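Local coordinates for protein alpha-1,2-mannosidase (Bacteroides thetaiotaomicron, PDB 2WW2) that probably hydrolyses alpha-mannosidic linkages with inversion of anomeric configuration, as a calcium-dependent glycoside hydrolase of family 92 from a human gut symbiont, at residues Pro513-Glu516 with His521-Trp524. Numbering follows the deposited sequence.
Sequences PFTE and HWTW
Trp522 meets Phe514 and Thr515 with its CB, the pyrrole side of its indole and CZ2, and its atoms can be followed outward from the backbone. CB lies 3.6 Å from CD1 of Phe514, an apolar contact that CE1 of the same ring extends. With CG anti to the carbonyl carbon (chi1 -80°), the indole is carried on past Phe514, where CG and CD1 of Trp522 also meet CD1 of Phe514. The phenyl and pyrrole planes differ by only 24°, yet their centroids are 5.5 Å apart, an offset that allows little stacking. At NE1 the contact turns polar: NE1 of Trp522 donates to O of Thr515 at 2.8 Å, with an N-H...O angle of 147°. That oxygen sits at the indole edge, in the ring plane, 3.4 Å from CE2 of Trp522. CZ2 passes the same oxygen before reaching CB of Thr515 at 3.9 Å; OG1 of Thr515 is hydrogen-bonded to OE1 of Glu443. A phenylalanine in place of Trp522 would probably leave the carbonyl of buried Thr515 without this donor. Helix 444-465 touches all three residues. The NE1 bond joins short helix 519-522 to its preceding loop, within the GH92 catalytic domain, whose six-hairpin clan is characterised by an (alpha/alpha)6 barrel.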
ATOM      1  N   PRO A 513     -18.924 -12.001   3.698  1.00 12.58           N
ATOM      2  CA  PRO A 513     -19.278 -12.609   4.987  1.00 12.16           C
ATOM      3  C   PRO A 513     -18.820 -11.766   6.178  1.00 12.45           C
ATOM      4  O   PRO A 513     -19.127 -12.106   7.326  1.00 11.38           O
ATOM      5  CB  PRO A 513     -18.477 -13.909   4.979  1.00 11.98           C
ATOM      6  CG  PRO A 513     -17.237 -13.547   4.186  1.00 12.12           C
ATOM      7  CD  PRO A 513     -17.786 -12.691   3.056  1.00 12.77           C
ATOM      8  N   PHE A 514     -18.085 -10.686   5.910  1.00 12.68           N
ATOM      9  CA  PHE A 514     -17.614  -9.829   6.983  1.00 13.46           C
ATOM     10  C   PHE A 514     -18.336  -8.498   6.992  1.00 14.76           C
ATOM     11  O   PHE A 514     -18.917  -8.091   5.987  1.00 15.24           O
ATOM     12  CB  PHE A 514     -16.096  -9.623   6.912  1.00 13.43           C
ATOM     13  CG  PHE A 514     -15.314 -10.895   7.037  1.00 13.37           C
ATOM     14  CD1 PHE A 514     -15.228 -11.560   8.255  1.00 12.60           C
ATOM     15  CD2 PHE A 514     -14.695 -11.454   5.928  1.00 12.30           C
ATOM     16  CE1 PHE A 514     -14.520 -12.767   8.360  1.00 12.44           C
ATOM     17  CE2 PHE A 514     -13.978 -12.658   6.038  1.00 14.38           C
ATOM     18  CZ  PHE A 514     -13.895 -13.302   7.245  1.00 11.23           C
ATOM     19  N   THR A 515     -18.267  -7.831   8.142  1.00 15.62           N
ATOM     20  CA  THR A 515     -18.931  -6.567   8.411  1.00 17.77           C
ATOM     21  C   THR A 515     -17.868  -5.532   8.739  1.00 18.05           C
ATOM     22  O   THR A 515     -17.141  -5.691   9.703  1.00 18.06           O
ATOM     23  CB  THR A 515     -19.836  -6.729   9.670  1.00 17.35           C
ATOM     24  OG1 THR A 515     -20.988  -7.509   9.341  1.00 19.69           O
ATOM     25  CG2 THR A 515     -20.281  -5.401  10.227  1.00 19.14           C
ATOM     26  N   GLU A 516     -17.750  -4.487   7.929  1.00 19.40           N
ATOM     27  CA  GLU A 516     -16.864  -3.373   8.281  1.00 21.81           C
ATOM     28  C   GLU A 516     -15.414  -3.796   8.507  1.00 21.35           C
ATOM     29  O   GLU A 516     -14.713  -3.220   9.335  1.00 22.18           O
ATOM     30  CB  GLU A 516     -17.377  -2.708   9.555  1.00 22.97           C
ATOM     31  CG  GLU A 516     -18.768  -2.131   9.388  1.00 28.11           C
ATOM     32  CD  GLU A 516     -18.714  -0.709   8.937  1.00 33.61           C
ATOM     33  OE1 GLU A 516     -18.412   0.152   9.794  1.00 36.22           O
ATOM     34  OE2 GLU A 516     -18.956  -0.463   7.733  1.00 36.96           O
ATOM     35  N   HIS A 521      -9.308  -8.696  10.676  1.00 13.37           N
ATOM     36  CA  HIS A 521      -9.883  -8.132  11.904  1.00 13.29           C
ATOM     37  C   HIS A 521     -10.751  -9.137  12.644  1.00 12.43           C
ATOM     38  O   HIS A 521     -10.617  -9.295  13.851  1.00 13.07           O
ATOM     39  CB  HIS A 521     -10.731  -6.883  11.610  1.00 12.58           C
ATOM     40  CG  HIS A 521     -10.127  -5.972  10.594  1.00 14.84           C
ATOM     41  ND1 HIS A 521      -9.085  -5.119  10.888  1.00 17.53           N
ATOM     42  CD2 HIS A 521     -10.404  -5.795   9.280  1.00 14.91           C
ATOM     43  CE1 HIS A 521      -8.750  -4.450   9.797  1.00 16.09           C
ATOM     44  NE2 HIS A 521      -9.541  -4.837   8.810  1.00 18.25           N
ATOM     45  N   TRP A 522     -11.659  -9.782  11.918  1.00 11.60           N
ATOM     46  CA  TRP A 522     -12.707 -10.623  12.521  1.00 11.11           C
ATOM     47  C   TRP A 522     -12.183 -11.908  13.167  1.00 11.19           C
ATOM     48  O   TRP A 522     -12.834 -12.494  14.046  1.00 11.12           O
ATOM     49  CB  TRP A 522     -13.833 -10.890  11.502  1.00 10.94           C
ATOM     50  CG  TRP A 522     -14.752  -9.709  11.425  1.00 10.79           C
ATOM     51  CD1 TRP A 522     -14.699  -8.675  10.524  1.00 10.12           C
ATOM     52  CD2 TRP A 522     -15.820  -9.404  12.331  1.00 12.13           C
ATOM     53  NE1 TRP A 522     -15.694  -7.754  10.806  1.00 11.57           N
ATOM     54  CE2 TRP A 522     -16.385  -8.178  11.917  1.00 11.18           C
ATOM     55  CE3 TRP A 522     -16.350 -10.053  13.468  1.00  9.95           C
ATOM     56  CZ2 TRP A 522     -17.465  -7.584  12.592  1.00 12.28           C
ATOM     57  CZ3 TRP A 522     -17.415  -9.470  14.125  1.00 11.69           C
ATOM     58  CH2 TRP A 522     -17.967  -8.246  13.686  1.00 10.72           C
ATOM     59  N   THR A 523     -10.988 -12.330  12.765  1.00 11.11           N
ATOM     60  CA  THR A 523     -10.374 -13.516  13.363  1.00 11.35           C
ATOM     61  C   THR A 523     -10.144 -13.335  14.873  1.00 11.27           C
ATOM     62  O   THR A 523     -10.119 -14.308  15.618  1.00 10.96           O
ATOM     63  CB  THR A 523      -9.078 -13.901  12.620  1.00 11.43           C
ATOM     64  OG1 THR A 523      -9.428 -14.353  11.304  1.00 11.02           O
ATOM     65  CG2 THR A 523      -8.308 -15.039  13.352  1.00 11.78           C
ATOM     66  N   TRP A 524     -10.024 -12.091  15.328  1.00 10.81           N
ATOM     67  CA  TRP A 524      -9.800 -11.814  16.755  1.00 10.76           C
ATOM     68  C   TRP A 524     -11.069 -11.731  17.590  1.00 10.44           C
ATOM     69  O   TRP A 524     -11.010 -11.550  18.810  1.00 10.69           O
ATOM     70  CB  TRP A 524      -9.007 -10.508  16.908  1.00 11.01           C
ATOM     71  CG  TRP A 524      -7.690 -10.629  16.210  1.00 10.91           C
ATOM     72  CD1 TRP A 524      -7.367 -10.139  14.968  1.00 11.83           C
ATOM     73  CD2 TRP A 524      -6.536 -11.336  16.676  1.00 12.22           C
ATOM     74  NE1 TRP A 524      -6.074 -10.488  14.652  1.00 11.97           N
ATOM     75  CE2 TRP A 524      -5.543 -11.220  15.677  1.00 11.66           C
ATOM     76  CE3 TRP A 524      -6.239 -12.042  17.844  1.00 12.72           C
ATOM     77  CZ2 TRP A 524      -4.276 -11.779  15.812  1.00 12.52           C
ATOM     78  CZ3 TRP A 524      -4.973 -12.611  17.974  1.00 14.88           C
ATOM     79  CH2 TRP A 524      -4.006 -12.466  16.961  1.00 14.29           C
TER